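Local atomic coordinates of lactoylglutathione lyase (Pseudomonas aeruginosa, PDB entry 4MTS), a protein that belongs to the glyoxalase/bleomycin resistance protein/dioxygenase superfamily, a group that includes many metal-dependent proteins built from paired beta-alpha-beta-beta-beta modules. Residues A[95-100]-A[112-117]. Numbering follows the deposited sequence.
Sequences RVTREA and FLEDPD
Thr97 and Arg98 pair together with Phe112 in a bulged antiparallel contact between strands 95-99 and 109-114, at the edge of the mixed sheet that carries the nickel ligands His74 and Glu122. The carbonyl of Phe112 receives Thr97 N at 2.9 Å, tilted 34° from its plane, and, more weakly, Arg98 N at 3.3 Å. Phe112 N answers with a nearly straight bond to Arg98 O (2.8 Å), and beyond the bulge Glu114 N reaches Arg95 O at 2.9 Å. Where that strand end opens, a water spans the gap from Arg95 N to Glu114 O. Thr97 OG1 lies between its backbone N and carbonyl carbon (chi1 57°), which brings it to 3.3 Å from Phe112 CB and turns CG2 across the Glu114 side chain, 3.7 Å from CD. On the face opposite Arg98, Phe112 and Glu114, Val96 CG2 meets Leu113 CD2 at 3.8 Å; Val96 packs on Cys86 of helix 82-91, Leu113 on Phe19 of helix 13-23. The extended Arg98 chain leads away from Phe112, its NH2 bonded to Leu102 O. Two successive residues opposite one, sharing its carbonyl, make a classic beta bulge, here on the metal-bearing sheet of a glyoxalase-superfamily fold.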
ATOM      1  N   ARG A  95     -14.960  11.151  -5.920  1.00 19.55           N
ATOM      2  CA  ARG A  95     -15.687  10.869  -4.692  1.00 20.09           C
ATOM      3  C   ARG A  95     -14.942  11.221  -3.431  1.00 22.30           C
ATOM      4  O   ARG A  95     -13.842  10.711  -3.174  1.00 20.21           O
ATOM      5  CB  ARG A  95     -16.103   9.384  -4.617  1.00 22.53           C
ATOM      6  CG  ARG A  95     -17.322   9.050  -5.432  1.00 34.85           C
ATOM      7  CD  ARG A  95     -17.590   7.566  -5.383  1.00 48.21           C
ATOM      8  NE  ARG A  95     -17.882   7.054  -6.718  1.00 54.30           N
ATOM      9  CZ  ARG A  95     -19.103   6.967  -7.231  1.00 66.74           C
ATOM     10  NH1 ARG A  95     -20.161   7.334  -6.515  1.00 56.55           N
ATOM     11  NH2 ARG A  95     -19.278   6.507  -8.461  1.00 48.20           N
ATOM     12  N   VAL A  96     -15.575  12.055  -2.603  1.00 18.74           N
ATOM     13  CA  VAL A  96     -15.058  12.337  -1.276  1.00 17.50           C
ATOM     14  C   VAL A  96     -16.049  11.503  -0.426  1.00 22.20           C
ATOM     15  O   VAL A  96     -17.256  11.771  -0.473  1.00 20.88           O
ATOM     16  CB  VAL A  96     -15.063  13.841  -0.880  1.00 19.64           C
ATOM     17  CG1 VAL A  96     -14.568  14.014   0.553  1.00 18.99           C
ATOM     18  CG2 VAL A  96     -14.229  14.696  -1.845  1.00 19.18           C
ATOM     19  N   THR A  97     -15.554  10.474   0.286  1.00 17.34           N
ATOM     20  CA  THR A  97     -16.393   9.585   1.104  1.00 17.24           C
ATOM     21  C   THR A  97     -16.520  10.057   2.537  1.00 20.45           C
ATOM     22  O   THR A  97     -17.471   9.662   3.205  1.00 21.31           O
ATOM     23  CB  THR A  97     -15.960   8.131   1.009  1.00 20.42           C
ATOM     24  OG1 THR A  97     -14.595   8.048   1.394  1.00 17.71           O
ATOM     25  CG2 THR A  97     -16.168   7.559  -0.388  1.00 20.69           C
ATOM     26  N   ARG A  98     -15.564  10.891   3.002  1.00 16.44           N
ATOM     27  CA  ARG A  98     -15.538  11.516   4.321  1.00 15.72           C
ATOM     28  C   ARG A  98     -14.797  12.825   4.184  1.00 20.07           C
ATOM     29  O   ARG A  98     -13.587  12.829   3.908  1.00 17.45           O
ATOM     30  CB  ARG A  98     -14.892  10.593   5.392  1.00 17.79           C
ATOM     31  CG  ARG A  98     -14.891  11.206   6.783  1.00 21.11           C
ATOM     32  CD  ARG A  98     -13.962  10.499   7.746  1.00 39.03           C
ATOM     33  NE  ARG A  98     -14.167  10.940   9.133  1.00 54.12           N
ATOM     34  CZ  ARG A  98     -13.613  12.021   9.683  1.00 71.46           C
ATOM     35  NH1 ARG A  98     -12.824  12.813   8.964  1.00 58.97           N
ATOM     36  NH2 ARG A  98     -13.853  12.323  10.951  1.00 61.06           N
ATOM     37  N   GLU A  99     -15.539  13.953   4.359  1.00 17.09           N
ATOM     38  CA  GLU A  99     -15.037  15.312   4.278  1.00 16.93           C
ATOM     39  C   GLU A  99     -14.080  15.551   5.419  1.00 21.16           C
ATOM     40  O   GLU A  99     -14.279  15.023   6.518  1.00 19.66           O
ATOM     41  CB  GLU A  99     -16.222  16.334   4.343  1.00 18.88           C
ATOM     42  CG  GLU A  99     -15.825  17.815   4.408  1.00 29.08           C
ATOM     43  CD  GLU A  99     -14.972  18.318   3.253  1.00 35.42           C
ATOM     44  OE1 GLU A  99     -15.121  17.778   2.133  1.00 30.55           O
ATOM     45  OE2 GLU A  99     -14.125  19.215   3.472  1.00 26.22           O
ATOM     46  N   ALA A 100     -13.056  16.360   5.164  1.00 17.83           N
ATOM     47  CA  ALA A 100     -12.058  16.815   6.123  1.00 17.65           C
ATOM     48  C   ALA A 100     -12.692  17.266   7.448  1.00 22.76           C
ATOM     49  O   ALA A 100     -13.668  18.034   7.464  1.00 21.62           O
ATOM     50  CB  ALA A 100     -11.275  17.964   5.531  1.00 19.20           C
ATOM     51  N   PHE A 112     -11.304  11.235   3.470  1.00 15.41           N
ATOM     52  CA  PHE A 112     -11.205  10.055   2.645  1.00 15.97           C
ATOM     53  C   PHE A 112     -11.733  10.310   1.273  1.00 17.78           C
ATOM     54  O   PHE A 112     -12.830  10.875   1.108  1.00 15.41           O
ATOM     55  CB  PHE A 112     -11.942   8.865   3.253  1.00 18.56           C
ATOM     56  CG  PHE A 112     -11.079   8.059   4.192  1.00 20.08           C
ATOM     57  CD1 PHE A 112     -10.341   6.975   3.727  1.00 23.57           C
ATOM     58  CD2 PHE A 112     -11.018   8.371   5.543  1.00 23.36           C
ATOM     59  CE1 PHE A 112      -9.591   6.194   4.607  1.00 25.52           C
ATOM     60  CE2 PHE A 112     -10.244   7.604   6.420  1.00 25.88           C
ATOM     61  CZ  PHE A 112      -9.530   6.528   5.940  1.00 24.44           C
ATOM     62  N   LEU A 113     -10.976   9.838   0.287  1.00 13.74           N
ATOM     63  CA  LEU A 113     -11.403   9.914  -1.112  1.00 12.92           C
ATOM     64  C   LEU A 113     -11.519   8.495  -1.604  1.00 16.67           C
ATOM     65  O   LEU A 113     -10.961   7.571  -0.991  1.00 14.13           O
ATOM     66  CB  LEU A 113     -10.319  10.613  -1.977  1.00 13.34           C
ATOM     67  CG  LEU A 113      -9.724  11.958  -1.532  1.00 20.04           C
ATOM     68  CD1 LEU A 113      -8.708  12.475  -2.596  1.00 19.24           C
ATOM     69  CD2 LEU A 113     -10.835  13.003  -1.314  1.00 23.13           C
ATOM     70  N   GLU A 114     -12.192   8.311  -2.754  1.00 12.45           N
ATOM     71  CA  GLU A 114     -12.143   7.032  -3.420  1.00 11.66           C
ATOM     72  C   GLU A 114     -11.652   7.301  -4.805  1.00 15.91           C
ATOM     73  O   GLU A 114     -12.111   8.260  -5.439  1.00 15.62           O
ATOM     74  CB  GLU A 114     -13.465   6.303  -3.459  1.00 14.33           C
ATOM     75  CG  GLU A 114     -13.691   5.406  -2.263  1.00 21.24           C
ATOM     76  CD  GLU A 114     -14.993   4.637  -2.391  1.00 42.89           C
ATOM     77  OE1 GLU A 114     -15.414   4.013  -1.391  1.00 45.79           O
ATOM     78  OE2 GLU A 114     -15.604   4.677  -3.485  1.00 29.97           O
ATOM     79  N   ASP A 115     -10.717   6.482  -5.289  1.00 12.53           N
ATOM     80  CA  ASP A 115     -10.239   6.635  -6.664  1.00 10.08           C
ATOM     81  C   ASP A 115     -11.300   6.029  -7.609  1.00 13.24           C
ATOM     82  O   ASP A 115     -12.324   5.466  -7.154  1.00 12.31           O
ATOM     83  CB  ASP A 115      -8.826   5.959  -6.832  1.00  9.93           C
ATOM     84  CG  ASP A 115      -8.744   4.432  -6.903  1.00 11.17           C
ATOM     85  OD1 ASP A 115      -9.806   3.767  -6.985  1.00 11.24           O
ATOM     86  OD2 ASP A 115      -7.632   3.915  -7.003  1.00 12.86           O
ATOM     87  N   PRO A 116     -11.112   6.119  -8.943  1.00 12.14           N
ATOM     88  CA  PRO A 116     -12.143   5.593  -9.862  1.00 12.95           C
ATOM     89  C   PRO A 116     -12.511   4.126  -9.700  1.00 15.65           C
ATOM     90  O   PRO A 116     -13.652   3.745  -9.977  1.00 15.94           O
ATOM     91  CB  PRO A 116     -11.561   5.894 -11.254  1.00 14.57           C
ATOM     92  CG  PRO A 116     -10.713   7.101 -11.035  1.00 19.36           C
ATOM     93  CD  PRO A 116     -10.044   6.808  -9.695  1.00 15.59           C
ATOM     94  N   ASP A 117     -11.548   3.291  -9.251  1.00 12.52           N
ATOM     95  CA  ASP A 117     -11.800   1.884  -9.002  1.00 12.34           C
ATOM     96  C   ASP A 117     -12.428   1.629  -7.626  1.00 16.15           C
ATOM     97  O   ASP A 117     -12.755   0.480  -7.325  1.00 14.54           O
ATOM     98  CB  ASP A 117     -10.522   1.071  -9.155  1.00 14.00           C
ATOM     99  CG  ASP A 117     -10.092   1.043 -10.598  1.00 13.25           C
ATOM    100  OD1 ASP A 117     -10.497   0.106 -11.314  1.00 13.02           O
ATOM    101  OD2 ASP A 117      -9.379   1.976 -11.015  1.00 17.05           O
TER
HETATM  102  O   HOH W   1     -13.700   8.987  -7.458  1.00 18.53           O